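Local coordinates for titin (Homo sapiens, PDB 1WAA), which probably acts as an elastic element of muscle, this fragment being a single immunoglobulin I-set domain of the giant sarcomeric protein, at residues Glu16-Val19 and Gly20-Ala23. Sequence-based numbering, arbitrary orientation.
Sequences EVFV and GETA
A type II beta turn, F18-V19-G20-E21, carries the chain from the edge strand 15-18 of one sheet of the immunoglobulin sandwich toward strand 23-29 of the other, and E21 fastens it from both its backbone and its side chain. The backbone N of E21 donates to F18 O, the bond that closes the turn, although the modelled position of that oxygen is not fully certain. G20 suits the third position because its positive phi would press a side chain against the carbonyl oxygen of V19. From the last position of the turn the E21 carboxylate reaches back: F18 N donates to E21 OE1 at 3.1 Å. The bond is almost straight (177°), and the donor meets that oxygen from above the carboxylate plane, 62° out of it. The first torsion of E21 puts CG between its backbone N and carbonyl carbon, and the extended chain beyond CG gives the length to reach back to F18 N. The E21 side chain runs alongside that of F18 in the same direction. E21 CD comes 3.5 Å from F18 CB, while E21 OE1 sits at the ring edge, 3.6 Å from F18 CD1, with ring and carboxylate nearly perpendicular (88°).

In this I-set domain the two sheets face each other across an apolar interior, and V17, buried, packs against A23, the first residue of strand 23-29, where the chain passes from one sheet to the other. V17 CG1, anti to the carbonyl carbon, lies 3.7 Å from A23 CB, and V17 CG2 is more distant from A23 CB, at 4.2 Å; the small methyl of alanine suits this buried place. Backbone hydrogen bonds tie V17 to K89 and K91 of the neighbouring parallel strand 82-91, and G20 and E21 to C67.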
ATOM      1  N   GLU E  16       3.839  28.929  -7.971  1.00 28.76           N
ATOM      2  CA  GLU E  16       4.044  29.654  -9.228  1.00 30.33           C
ATOM      3  C   GLU E  16       5.273  29.100  -9.962  1.00 29.96           C
ATOM      4  O   GLU E  16       6.315  28.819  -9.351  1.00 31.75           O
ATOM      5  CB  GLU E  16       4.257  31.157  -8.959  1.00 31.33           C
ATOM      6  CG  GLU E  16       4.334  31.543  -7.469  1.00 35.63           C
ATOM      7  CD  GLU E  16       5.323  32.706  -7.242  1.00 36.39           C
ATOM      8  OE2 GLU E  16       5.291  33.744  -7.958  1.00 41.45           O
ATOM      9  N   VAL E  17       5.099  28.865 -11.270  1.00 27.75           N
ATOM     10  CA  VAL E  17       6.151  28.330 -12.123  1.00 27.35           C
ATOM     11  C   VAL E  17       6.185  29.158 -13.390  1.00 26.79           C
ATOM     12  O   VAL E  17       5.220  29.832 -13.700  1.00 28.40           O
ATOM     13  CB  VAL E  17       5.975  26.792 -12.479  1.00 26.97           C
ATOM     14  CG1 VAL E  17       6.080  25.894 -11.226  1.00 26.97           C
ATOM     15  CG2 VAL E  17       4.703  26.510 -13.269  1.00 24.29           C
ATOM     16  N   PHE E  18       7.299  29.098 -14.108  1.00 26.50           N
ATOM     17  CA  PHE E  18       7.421  29.687 -15.435  1.00 25.76           C
ATOM     18  C   PHE E  18       6.985  28.684 -16.510  1.00 25.24           C
ATOM     19  O   PHE E  18       6.938  27.476 -16.257  1.00 25.29           O
ATOM     20  CB  PHE E  18       8.859  30.147 -15.667  1.00 26.44           C
ATOM     21  CG  PHE E  18       9.264  31.316 -14.802  1.00 28.02           C
ATOM     22  CD1 PHE E  18      10.134  31.137 -13.731  1.00 28.31           C
ATOM     23  CD2 PHE E  18       8.772  32.605 -15.063  1.00 29.22           C
ATOM     24  CE1 PHE E  18      10.507  32.219 -12.926  1.00 29.19           C
ATOM     25  CE2 PHE E  18       9.140  33.691 -14.273  1.00 27.73           C
ATOM     26  CZ  PHE E  18      10.007  33.500 -13.202  1.00 28.73           C
ATOM     27  N   VAL E  19       6.652  29.186 -17.699  1.00 24.92           N
ATOM     28  CA  VAL E  19       6.181  28.340 -18.786  1.00 24.50           C
ATOM     29  C   VAL E  19       7.163  27.195 -19.063  1.00 24.54           C
ATOM     30  O   VAL E  19       8.372  27.405 -19.167  1.00 24.05           O
ATOM     31  CB  VAL E  19       5.890  29.172 -20.059  1.00 25.22           C
ATOM     32  CG1 VAL E  19       5.798  28.289 -21.318  1.00 25.39           C
ATOM     33  CG2 VAL E  19       4.616  30.000 -19.877  1.00 26.53           C
ATOM     34  N   GLY E  20       6.630  25.979 -19.161  1.00 24.58           N
ATOM     35  CA  GLY E  20       7.418  24.810 -19.520  1.00 24.60           C
ATOM     36  C   GLY E  20       8.011  24.064 -18.338  1.00 24.69           C
ATOM     37  O   GLY E  20       8.535  22.967 -18.502  1.00 25.46           O
ATOM     38  N   GLU E  21       7.946  24.641 -17.146  1.00 25.03           N
ATOM     39  CA  GLU E  21       8.445  23.929 -15.984  1.00 27.25           C
ATOM     40  C   GLU E  21       7.358  23.156 -15.245  1.00 26.59           C
ATOM     41  O   GLU E  21       6.179  23.214 -15.614  1.00 25.90           O
ATOM     42  CB  GLU E  21       9.268  24.821 -15.050  1.00 28.66           C
ATOM     43  CG  GLU E  21       8.766  26.205 -14.736  1.00 31.56           C
ATOM     44  CD  GLU E  21       9.880  27.107 -14.170  1.00 29.76           C
ATOM     45  OE1 GLU E  21       9.740  27.586 -13.016  1.00 37.02           O
ATOM     46  OE2 GLU E  21      10.901  27.319 -14.850  1.00 37.67           O
ATOM     47  N   THR E  22       7.750  22.413 -14.220  1.00 26.54           N
ATOM     48  CA  THR E  22       6.766  21.600 -13.543  1.00 26.23           C
ATOM     49  C   THR E  22       6.393  22.161 -12.193  1.00 26.84           C
ATOM     50  O   THR E  22       7.215  22.774 -11.510  1.00 27.86           O
ATOM     51  CB  THR E  22       7.148  20.086 -13.494  1.00 27.96           C
ATOM     52  OG1 THR E  22       7.333  19.643 -12.144  1.00 32.91           O
ATOM     53  CG2 THR E  22       8.387  19.804 -14.300  1.00 20.89           C
ATOM     54  N   ALA E  23       5.137  21.963 -11.837  1.00 25.27           N
ATOM     55  CA  ALA E  23       4.589  22.435 -10.590  1.00 25.53           C
ATOM     56  C   ALA E  23       4.171  21.197  -9.807  1.00 25.72           C
ATOM     57  O   ALA E  23       3.681  20.238 -10.394  1.00 25.89           O
ATOM     58  CB  ALA E  23       3.376  23.353 -10.866  1.00 25.78           C
TER